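Local coordinates for Alr1010 protein (Nostoc, PDB 3URG) that probably binds calcium, as a member of the CcbP family of calcium-binding proteins, at residues A22-D27 against W136-A141; T36-D41 against M50-Y55; T59-F64 against D127-A132. One frame throughout, in Å; residues are numbered along the deposited sequence.

Interaction 1. Residues A22-D27 against W136-A141; sequences ASVERD and WLYWLA
The loop A22-D27 runs past the C-terminal end of helix 127-141, and its backbone comes closest where the CA atoms of S23 and A141 lie 5.5 Å apart. At the surface of the fold, the loop that ends in D27, the N-cap of helix 28-39, packs on the C-terminal turn of helix 127-141. Two backbone N-H groups of the loop are used, one at each end of the contact. S23 N gives a hydrogen bond of 2.9 Å to A141 O, a carbonyl in the last turn of the helix. The hydroxyl S23 OG adds a weak bond to the same oxygen, and the CA of A22 brings a C-H to it as well, so three groups of the loop gather on one carbonyl.

Y138 makes the second anchor. Its CG lies anti to the backbone N (chi1 168°), which sends the ring out from the helix to the loop. The phenol oxygen Y138 OH accepts a bond of 2.9 Å from D27 N, with an N-H...O angle of 169°. E31 OE2 of helix 28-39 is a second hydrogen-bond partner of this hydroxyl, so the phenol is gripped by the cap residue and by a side chain of the helix it starts. E25 O sits at the ring edge, near its plane.

V24 fills the middle. Its CG2 branch reaches both A141 CB, at 3.9 Å, and the CD2 corner of Y138. CG1 also rests near A141 CB. The side chain of D27 turns its carboxylate away, and OD1 caps R30 N, while its methylene stays near the phenol: D27 CB lies 3.7 Å from Y138 CE2.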
loop_
_atom_site.group_PDB
_atom_site.type_symbol
_atom_site.label_atom_id
_atom_site.label_comp_id
_atom_site.label_asym_id
_atom_site.label_seq_id
_atom_site.Cartn_x
_atom_site.Cartn_y
_atom_site.Cartn_z
ATOM N N ALA A 22 -6.434 12.204 -12.939
ATOM C CA ALA A 22 -5.829 12.516 -11.646
ATOM C C ALA A 22 -6.770 13.318 -10.745
ATOM O O ALA A 22 -7.442 14.242 -11.203
ATOM C CB ALA A 22 -4.517 13.277 -11.848
ATOM N N SER A 23 -6.795 12.982 -9.456
ATOM C CA SER A 23 -7.642 13.698 -8.502
ATOM C C SER A 23 -6.830 14.647 -7.627
ATOM O O SER A 23 -7.391 15.429 -6.861
ATOM C CB SER A 23 -8.439 12.718 -7.628
ATOM O OG SER A 23 -7.627 12.131 -6.621
ATOM N N VAL A 24 -5.506 14.572 -7.742
ATOM C CA VAL A 24 -4.625 15.504 -7.045
ATOM C C VAL A 24 -3.589 16.078 -8.004
ATOM O O VAL A 24 -3.272 15.475 -9.034
ATOM C CB VAL A 24 -3.917 14.844 -5.846
ATOM C CG1 VAL A 24 -4.936 14.174 -4.933
ATOM C CG2 VAL A 24 -2.884 13.832 -6.323
ATOM N N GLU A 25 -3.069 17.254 -7.674
ATOM C CA GLU A 25 -2.051 17.880 -8.504
ATOM C C GLU A 25 -0.722 17.165 -8.309
ATOM O O GLU A 25 -0.514 16.482 -7.305
ATOM C CB GLU A 25 -1.903 19.361 -8.147
ATOM C CG GLU A 25 -3.130 20.208 -8.468
ATOM C CD GLU A 25 -3.336 20.411 -9.962
ATOM O OE1 GLU A 25 -3.576 21.567 -10.373
ATOM O OE2 GLU A 25 -3.251 19.425 -10.724
ATOM N N ARG A 26 0.175 17.322 -9.273
ATOM C CA ARG A 26 1.512 16.765 -9.143
ATOM C C ARG A 26 2.155 17.220 -7.839
ATOM O O ARG A 26 2.019 18.384 -7.437
ATOM C CB ARG A 26 2.383 17.180 -10.330
ATOM C CG ARG A 26 2.190 16.307 -11.559
ATOM C CD ARG A 26 3.057 16.783 -12.718
ATOM N NE ARG A 26 4.484 16.576 -12.462
ATOM C CZ ARG A 26 5.174 15.523 -12.892
ATOM N NH1 ARG A 26 4.558 14.574 -13.587
ATOM N NH2 ARG A 26 6.471 15.408 -12.626
ATOM N N ASP A 27 2.827 16.290 -7.167
ATOM C CA ASP A 27 3.680 16.619 -6.032
ATOM C C ASP A 27 5.092 16.231 -6.449
ATOM O O ASP A 27 5.413 15.043 -6.514
ATOM C CB ASP A 27 3.256 15.843 -4.774
ATOM C CG ASP A 27 4.136 16.159 -3.559
ATOM O OD1 ASP A 27 5.353 16.370 -3.722
ATOM O OD2 ASP A 27 3.609 16.188 -2.436
ATOM N N TRP A 136 2.263 5.759 -2.061
ATOM C CA TRP A 136 1.417 4.788 -2.757
ATOM C C TRP A 136 0.024 5.381 -2.981
ATOM O O TRP A 136 -0.522 5.306 -4.076
ATOM C CB TRP A 136 1.338 3.473 -1.958
ATOM C CG TRP A 136 0.352 2.476 -2.522
ATOM C CD1 TRP A 136 -0.734 1.953 -1.886
ATOM C CD2 TRP A 136 0.364 1.899 -3.837
ATOM N NE1 TRP A 136 -1.396 1.082 -2.714
ATOM C CE2 TRP A 136 -0.745 1.031 -3.921
ATOM C CE3 TRP A 136 1.202 2.035 -4.950
ATOM C CZ2 TRP A 136 -1.039 0.295 -5.071
ATOM C CZ3 TRP A 136 0.907 1.290 -6.102
ATOM C CH2 TRP A 136 -0.205 0.443 -6.150
ATOM N N LEU A 137 -0.549 5.974 -1.934
ATOM C CA LEU A 137 -1.828 6.671 -2.067
ATOM C C LEU A 137 -1.772 7.772 -3.138
ATOM O O LEU A 137 -2.726 7.973 -3.898
ATOM C CB LEU A 137 -2.257 7.254 -0.716
ATOM C CG LEU A 137 -2.556 6.180 0.334
ATOM C CD1 LEU A 137 -2.920 6.791 1.694
ATOM C CD2 LEU A 137 -3.671 5.278 -0.173
ATOM N N TYR A 138 -0.646 8.476 -3.204
ATOM C CA TYR A 138 -0.462 9.504 -4.219
ATOM C C TYR A 138 -0.455 8.919 -5.636
ATOM O O TYR A 138 -1.116 9.435 -6.533
ATOM C CB TYR A 138 0.836 10.281 -3.955
ATOM C CG TYR A 138 1.248 11.178 -5.108
ATOM C CD1 TYR A 138 2.222 10.774 -6.012
ATOM C CD2 TYR A 138 0.682 12.442 -5.273
ATOM C CE1 TYR A 138 2.604 11.594 -7.079
ATOM C CE2 TYR A 138 1.065 13.268 -6.327
ATOM C CZ TYR A 138 2.021 12.836 -7.228
ATOM O OH TYR A 138 2.401 13.659 -8.277
ATOM N N TRP A 139 0.310 7.851 -5.830
ATOM C CA TRP A 139 0.366 7.156 -7.112
ATOM C C TRP A 139 -1.044 6.804 -7.615
ATOM O O TRP A 139 -1.377 7.028 -8.785
ATOM C CB TRP A 139 1.246 5.903 -6.950
ATOM C CG TRP A 139 1.251 4.906 -8.084
ATOM C CD1 TRP A 139 0.373 3.882 -8.272
ATOM C CD2 TRP A 139 2.225 4.796 -9.132
ATOM N NE1 TRP A 139 0.722 3.158 -9.391
ATOM C CE2 TRP A 139 1.860 3.696 -9.928
ATOM C CE3 TRP A 139 3.367 5.532 -9.481
ATOM C CZ2 TRP A 139 2.585 3.321 -11.058
ATOM C CZ3 TRP A 139 4.085 5.150 -10.595
ATOM C CH2 TRP A 139 3.693 4.059 -11.369
ATOM N N LEU A 140 -1.879 6.280 -6.721
ATOM C CA LEU A 140 -3.241 5.875 -7.095
ATOM C C LEU A 140 -4.103 7.098 -7.399
ATOM O O LEU A 140 -4.814 7.136 -8.395
ATOM C CB LEU A 140 -3.873 5.063 -5.965
ATOM C CG LEU A 140 -3.229 3.692 -5.758
ATOM C CD1 LEU A 140 -3.782 3.004 -4.519
ATOM C CD2 LEU A 140 -3.442 2.832 -6.992
ATOM N N ALA A 141 -4.009 8.103 -6.538
ATOM C CA ALA A 141 -4.737 9.352 -6.721
ATOM C C ALA A 141 -4.418 9.993 -8.074
ATOM O O ALA A 141 -5.273 10.638 -8.687
ATOM C CB ALA A 141 -4.404 10.312 -5.594
#

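Interaction 2. Residues T36-D41 against M50-Y55; sequences TEIIVD and MGWYYY. With MNB (5-mercapto-2-nitro-benzoic acid), chain B.
One isoleucine covers two aromatic rings here: I38 lays CG2 over a face of W52 and CD1 over a face of Y55. CG2 sits almost squarely above the five-membered ring of W52, 3.8 Å from its centroid and 5° off the ring normal. The other branch folds over Y55, where CD1 lies 3.6 Å from the ring centroid in a second CH-pi contact. CD1 also brushes the six-membered side of W52, 3.8 Å from W52 CH2. The torsions set the two branches apart. CG2 is anti to the backbone N, and CG1 is anti to the carbonyl carbon (chi1 -50°), with CD1 extended beyond it. CG1 also touches Y55 CG and CD1, so the ring is covered along the whole branch. An alanine in place of Y55 would probably leave the CG1-CD1 arm of I38 without its aromatic platform and open a gap between the helices.

The backbones are close as well. G51 CA comes within 3.3 Å of I38 O in a C-H...O contact. I39 CD1 lies 4.1 Å from W52 NE1.

M50 CB is 3.5 Å from C4 of the bound 5-mercapto-2-nitro-benzoic acid, and Y53 CB approaches its sulfur. The contact is a packing of two helices consecutive in the chain, 28-39 and 45-59, with M50 and Y53 lining the ligand pocket on the second.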
loop_
_atom_site.group_PDB
_atom_site.type_symbol
_atom_site.label_atom_id
_atom_site.label_comp_id
_atom_site.label_asym_id
_atom_site.label_seq_id
_atom_site.Cartn_x
_atom_site.Cartn_y
_atom_site.Cartn_z
ATOM N N THR A 36 13.200 7.900 -8.944
ATOM C CA THR A 36 14.604 7.577 -8.707
ATOM C C THR A 36 14.815 6.426 -7.737
ATOM O O THR A 36 15.875 5.792 -7.743
ATOM C CB THR A 36 15.414 8.825 -8.224
ATOM O OG1 THR A 36 14.956 9.232 -6.931
ATOM C CG2 THR A 36 15.241 9.963 -9.183
ATOM N N GLU A 37 13.824 6.184 -6.897
ATOM C CA GLU A 37 13.909 5.182 -5.848
ATOM C C GLU A 37 13.051 3.983 -6.174
ATOM O O GLU A 37 13.413 2.914 -5.835
ATOM C CB GLU A 37 13.596 5.763 -4.476
ATOM C CG GLU A 37 14.362 7.014 -4.188
ATOM C CD GLU A 37 14.392 7.377 -2.739
ATOM O OE1 GLU A 37 14.194 6.494 -1.916
ATOM O OE2 GLU A 37 14.618 8.552 -2.417
ATOM N N ILE A 38 11.954 4.177 -6.875
ATOM C CA ILE A 38 10.985 3.122 -7.060
ATOM C C ILE A 38 10.715 2.421 -8.380
ATOM O O ILE A 38 10.371 1.230 -8.397
ATOM C CB ILE A 38 9.583 3.581 -6.600
ATOM C CG1 ILE A 38 9.620 4.180 -5.210
ATOM C CG2 ILE A 38 8.609 2.462 -6.665
ATOM C CD1 ILE A 38 8.327 4.720 -4.765
ATOM N N ILE A 39 10.615 3.259 -9.395
ATOM C CA ILE A 39 10.468 2.846 -10.749
ATOM C C ILE A 39 11.827 2.592 -11.367
ATOM O O ILE A 39 12.042 1.572 -11.946
ATOM C CB ILE A 39 9.686 3.868 -11.541
ATOM C CG1 ILE A 39 8.272 3.986 -11.006
ATOM C CG2 ILE A 39 9.656 3.492 -12.967
ATOM C CD1 ILE A 39 7.487 2.795 -11.161
ATOM N N VAL A 40 12.757 3.513 -11.175
ATOM C CA VAL A 40 14.128 3.323 -11.621
ATOM C C VAL A 40 14.124 2.976 -13.119
ATOM O O VAL A 40 13.584 3.704 -13.888
ATOM C CB VAL A 40 14.892 2.367 -10.742
ATOM C CG1 VAL A 40 16.319 2.456 -11.009
ATOM C CG2 VAL A 40 14.672 2.696 -9.327
ATOM N N ASP A 41 14.700 1.858 -13.517
ATOM C CA ASP A 41 14.732 1.487 -14.927
ATOM C C ASP A 41 13.558 0.659 -15.430
ATOM O O ASP A 41 13.595 0.155 -16.516
ATOM C CB ASP A 41 16.033 0.799 -15.273
ATOM C CG ASP A 41 17.206 1.684 -15.090
ATOM O OD1 ASP A 41 17.082 2.864 -15.311
ATOM O OD2 ASP A 41 18.265 1.210 -14.721
ATOM N N MET A 50 6.843 -4.704 -9.634
ATOM C CA MET A 50 7.905 -5.255 -8.794
ATOM C C MET A 50 8.644 -4.150 -8.038
ATOM O O MET A 50 8.914 -4.277 -6.840
ATOM C CB MET A 50 8.891 -6.072 -9.629
ATOM C CG MET A 50 9.936 -6.823 -8.807
ATOM S SD MET A 50 11.271 -7.469 -9.850
ATOM C CE MET A 50 12.113 -5.970 -10.309
ATOM N N GLY A 51 8.961 -3.066 -8.734
ATOM C CA GLY A 51 9.584 -1.921 -8.092
ATOM C C GLY A 51 8.794 -1.441 -6.884
ATOM O O GLY A 51 9.350 -1.186 -5.810
ATOM N N TRP A 52 7.486 -1.303 -7.042
ATOM C CA TRP A 52 6.672 -0.832 -5.924
ATOM C C TRP A 52 6.638 -1.858 -4.788
ATOM O O TRP A 52 6.639 -1.497 -3.615
ATOM C CB TRP A 52 5.246 -0.527 -6.390
ATOM C CG TRP A 52 5.060 0.890 -6.810
ATOM C CD1 TRP A 52 5.044 1.381 -8.089
ATOM C CD2 TRP A 52 4.876 2.012 -5.946
ATOM N NE1 TRP A 52 4.844 2.745 -8.062
ATOM C CE2 TRP A 52 4.746 3.153 -6.757
ATOM C CE3 TRP A 52 4.807 2.162 -4.564
ATOM C CZ2 TRP A 52 4.552 4.425 -6.227
ATOM C CZ3 TRP A 52 4.621 3.425 -4.042
ATOM C CH2 TRP A 52 4.487 4.535 -4.867
ATOM N N TYR A 53 6.586 -3.142 -5.143
ATOM C CA TYR A 53 6.492 -4.198 -4.138
ATOM C C TYR A 53 7.728 -4.184 -3.238
ATOM O O TYR A 53 7.617 -4.173 -2.009
ATOM C CB TYR A 53 6.328 -5.581 -4.799
ATOM C CG TYR A 53 6.111 -6.711 -3.809
ATOM C CD1 TYR A 53 4.825 -7.063 -3.399
ATOM C CD2 TYR A 53 7.183 -7.420 -3.281
ATOM C CE1 TYR A 53 4.612 -8.098 -2.493
ATOM C CE2 TYR A 53 6.976 -8.460 -2.360
ATOM C CZ TYR A 53 5.692 -8.789 -1.980
ATOM O OH TYR A 53 5.485 -9.812 -1.085
ATOM N N TYR A 54 8.904 -4.201 -3.858
ATOM C CA TYR A 54 10.168 -4.138 -3.120
ATOM C C TYR A 54 10.340 -2.831 -2.360
ATOM O O TYR A 54 10.863 -2.817 -1.244
ATOM C CB TYR A 54 11.372 -4.346 -4.056
ATOM C CG TYR A 54 11.515 -5.781 -4.558
ATOM C CD1 TYR A 54 11.117 -6.851 -3.769
ATOM C CD2 TYR A 54 12.065 -6.058 -5.812
ATOM C CE1 TYR A 54 11.244 -8.160 -4.212
ATOM C CE2 TYR A 54 12.202 -7.369 -6.264
ATOM C CZ TYR A 54 11.792 -8.414 -5.458
ATOM O OH TYR A 54 11.921 -9.718 -5.891
ATOM N N TYR A 55 9.927 -1.721 -2.956
ATOM C CA TYR A 55 10.058 -0.453 -2.247
ATOM C C TYR A 55 9.246 -0.485 -0.943
ATOM O O TYR A 55 9.761 -0.176 0.128
ATOM C CB TYR A 55 9.669 0.742 -3.128
ATOM C CG TYR A 55 9.545 2.056 -2.366
ATOM C CD1 TYR A 55 10.670 2.801 -2.007
ATOM C CD2 TYR A 55 8.296 2.554 -2.022
ATOM C CE1 TYR A 55 10.546 4.011 -1.319
ATOM C CE2 TYR A 55 8.164 3.756 -1.340
ATOM C CZ TYR A 55 9.281 4.477 -0.992
ATOM O OH TYR A 55 9.105 5.668 -0.312
HETATM C C6 MNB B . 6.752 -10.737 -8.627
HETATM C C1 MNB B . 7.028 -11.380 -9.791
HETATM C C2 MNB B . 7.024 -10.633 -11.014
HETATM C C3 MNB B . 6.725 -9.232 -10.988
HETATM C C4 MNB B . 6.437 -8.577 -9.779
HETATM C C5 MNB B . 6.446 -9.292 -8.620
HETATM S S5 MNB B . 6.116 -8.503 -7.090
HETATM C C10 MNB B . 7.315 -12.847 -9.683
HETATM O O12 MNB B . 7.506 -13.536 -10.662
HETATM O O11 MNB B . 7.253 -13.462 -8.455
HETATM N N7 MNB B . 7.296 -11.195 -12.309
HETATM O O9 MNB B . 7.222 -10.434 -13.360
HETATM O O8 MNB B . 7.685 -12.419 -12.455
#

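Interaction 3. Residues T59-F64 against D127-A132; sequences TLEFPF and DDTQEA. With NA (sodium ion), chain C.
E61 N donates to T129 OG1 over 2.9 Å, at an N-H...O angle of 158°, the one hydrogen bond between residues 59-64 and 127-132. The hydroxyl is also hydrogen-bonded to D126 OD2, so T129 links the loop to the residue just before the helix segment. With chi1 at -67°, T129 turns its hydroxyl to the loop N-H and its methyl CG2 to the apolar side.

That methyl makes a CH-pi contact over one face of the F64 ring, 4.2 Å from its centroid, and also meets L60 CD2. The other apolar contacts gather on A132 CB. T59 CG2 reaches it at 3.7 Å, and L60 CD2 at 3.8 Å.

Metal binding involves the backbone. L60 O holds the sodium ion at 2.6 Å, with three waters and D57 O completing the contacts seen. Water 1 also accepts a hydrogen bond from F62 N.

L60 therefore has two roles. Its side chain packs on the helix while its carbonyl faces the metal, and the bond from E61 N to T129 probably helps to fix the peptide that carries this carbonyl.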
loop_
_atom_site.group_PDB
_atom_site.type_symbol
_atom_site.label_atom_id
_atom_site.label_comp_id
_atom_site.label_asym_id
_atom_site.label_seq_id
_atom_site.Cartn_x
_atom_site.Cartn_y
_atom_site.Cartn_z
ATOM N N THR A 59 10.540 -0.220 2.845
ATOM C CA THR A 59 10.371 1.082 3.478
ATOM C C THR A 59 9.342 1.089 4.623
ATOM O O THR A 59 9.501 1.817 5.596
ATOM C CB THR A 59 9.999 2.131 2.426
ATOM O OG1 THR A 59 10.880 1.992 1.296
ATOM C CG2 THR A 59 10.099 3.562 2.993
ATOM N N LEU A 60 8.286 0.292 4.500
ATOM C CA LEU A 60 7.308 0.166 5.580
ATOM C C LEU A 60 7.992 -0.542 6.743
ATOM O O LEU A 60 8.668 -1.518 6.537
ATOM C CB LEU A 60 6.101 -0.648 5.113
ATOM C CG LEU A 60 5.306 -0.075 3.941
ATOM C CD1 LEU A 60 4.194 -1.042 3.500
ATOM C CD2 LEU A 60 4.728 1.292 4.305
ATOM N N GLU A 61 7.835 -0.060 7.966
ATOM C CA GLU A 61 8.451 -0.755 9.098
ATOM C C GLU A 61 7.484 -1.709 9.793
ATOM O O GLU A 61 6.687 -1.285 10.611
ATOM C CB GLU A 61 9.021 0.252 10.100
ATOM C CG GLU A 61 10.323 0.889 9.629
ATOM C CD GLU A 61 11.428 -0.140 9.409
ATOM O OE1 GLU A 61 11.546 -1.083 10.228
ATOM O OE2 GLU A 61 12.177 -0.005 8.416
ATOM N N PHE A 62 7.556 -2.997 9.463
ATOM C CA PHE A 62 6.647 -3.987 10.046
ATOM C C PHE A 62 7.151 -4.501 11.406
ATOM O O PHE A 62 8.353 -4.629 11.611
ATOM C CB PHE A 62 6.476 -5.182 9.110
ATOM C CG PHE A 62 6.025 -4.822 7.726
ATOM C CD1 PHE A 62 4.742 -4.354 7.499
ATOM C CD2 PHE A 62 6.871 -4.996 6.646
ATOM C CE1 PHE A 62 4.319 -4.040 6.214
ATOM C CE2 PHE A 62 6.455 -4.682 5.358
ATOM C CZ PHE A 62 5.181 -4.202 5.147
ATOM N N PRO A 63 6.230 -4.817 12.328
ATOM C CA PRO A 63 4.787 -4.695 12.148
ATOM C C PRO A 63 4.338 -3.337 12.628
ATOM O O PRO A 63 5.037 -2.704 13.391
ATOM C CB PRO A 63 4.223 -5.765 13.097
ATOM C CG PRO A 63 5.386 -6.140 14.033
ATOM C CD PRO A 63 6.569 -5.310 13.674
ATOM N N PHE A 64 3.184 -2.878 12.171
ATOM C CA PHE A 64 2.631 -1.641 12.696
ATOM C C PHE A 64 1.123 -1.798 12.796
ATOM O O PHE A 64 0.546 -2.729 12.231
ATOM C CB PHE A 64 3.044 -0.412 11.852
ATOM C CG PHE A 64 2.552 -0.443 10.419
ATOM C CD1 PHE A 64 1.309 0.074 10.084
ATOM C CD2 PHE A 64 3.354 -0.955 9.409
ATOM C CE1 PHE A 64 0.862 0.058 8.765
ATOM C CE2 PHE A 64 2.923 -0.970 8.096
ATOM C CZ PHE A 64 1.673 -0.465 7.773
ATOM N N ASP A 127 8.029 8.124 10.603
ATOM C CA ASP A 127 7.958 8.984 9.433
ATOM C C ASP A 127 8.118 8.256 8.105
ATOM O O ASP A 127 7.407 8.555 7.151
ATOM C CB ASP A 127 9.001 10.093 9.535
ATOM C CG ASP A 127 8.660 11.101 10.604
ATOM O OD1 ASP A 127 7.490 11.104 11.051
ATOM O OD2 ASP A 127 9.556 11.889 10.984
ATOM N N ASP A 128 9.054 7.317 8.034
ATOM C CA ASP A 128 9.327 6.643 6.763
ATOM C C ASP A 128 8.171 5.745 6.333
ATOM O O ASP A 128 7.891 5.604 5.142
ATOM C CB ASP A 128 10.631 5.851 6.848
ATOM C CG ASP A 128 11.849 6.757 7.010
ATOM O OD1 ASP A 128 11.767 7.937 6.591
ATOM O OD2 ASP A 128 12.874 6.294 7.560
ATOM N N THR A 129 7.496 5.135 7.301
ATOM C CA THR A 129 6.377 4.246 6.979
ATOM C C THR A 129 5.240 5.098 6.442
ATOM O O THR A 129 4.647 4.799 5.395
ATOM C CB THR A 129 5.894 3.464 8.238
ATOM O OG1 THR A 129 6.916 2.557 8.656
ATOM C CG2 THR A 129 4.630 2.675 7.953
ATOM N N GLN A 130 4.938 6.166 7.177
ATOM C CA GLN A 130 3.905 7.103 6.760
ATOM C C GLN A 130 4.183 7.645 5.350
ATOM O O GLN A 130 3.282 7.736 4.517
ATOM C CB GLN A 130 3.833 8.249 7.764
ATOM C CG GLN A 130 3.141 9.496 7.261
ATOM C CD GLN A 130 3.608 10.742 8.002
ATOM O OE1 GLN A 130 3.029 11.126 9.021
ATOM N NE2 GLN A 130 4.669 11.374 7.496
ATOM N N GLU A 131 5.433 8.023 5.090
ATOM C CA GLU A 131 5.798 8.540 3.774
ATOM C C GLU A 131 5.537 7.533 2.646
ATOM O O GLU A 131 4.951 7.881 1.612
ATOM C CB GLU A 131 7.264 8.970 3.773
ATOM C CG GLU A 131 7.728 9.573 2.456
ATOM C CD GLU A 131 9.158 10.046 2.541
ATOM O OE1 GLU A 131 10.062 9.266 2.177
ATOM O OE2 GLU A 131 9.376 11.194 2.986
ATOM N N ALA A 132 5.967 6.289 2.846
ATOM C CA ALA A 132 5.795 5.250 1.824
ATOM C C ALA A 132 4.319 4.978 1.564
ATOM O O ALA A 132 3.896 4.808 0.430
ATOM C CB ALA A 132 6.507 3.969 2.229
HETATM NA NA NA C . 10.000 -3.642 5.947
HETATM O O HOH W 1 10.104 -4.413 8.588
HETATM O O HOH W 2 12.607 -2.789 6.159
HETATM O O HOH W 3 10.218 -6.416 5.325
#

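From the N terminus, the loop 22-27 leads into helix 28-39, and interaction 1 ties it to the far end of helix 127-141, closing a long loop that contains the other two contacts. Interaction 2 comes next and closes a short loop between helices 28-39 and 45-59. Interaction 3 follows in series: it joins the exit of helix 45-59 to the start of helix 127-141, with much of the antiparallel sheet between its segments. Helix 127-141 is thus used at both ends. W52 bridges interactions 1 and 2 by packing against W136 and W139, and Y55 touches A132 between interactions 2 and 3.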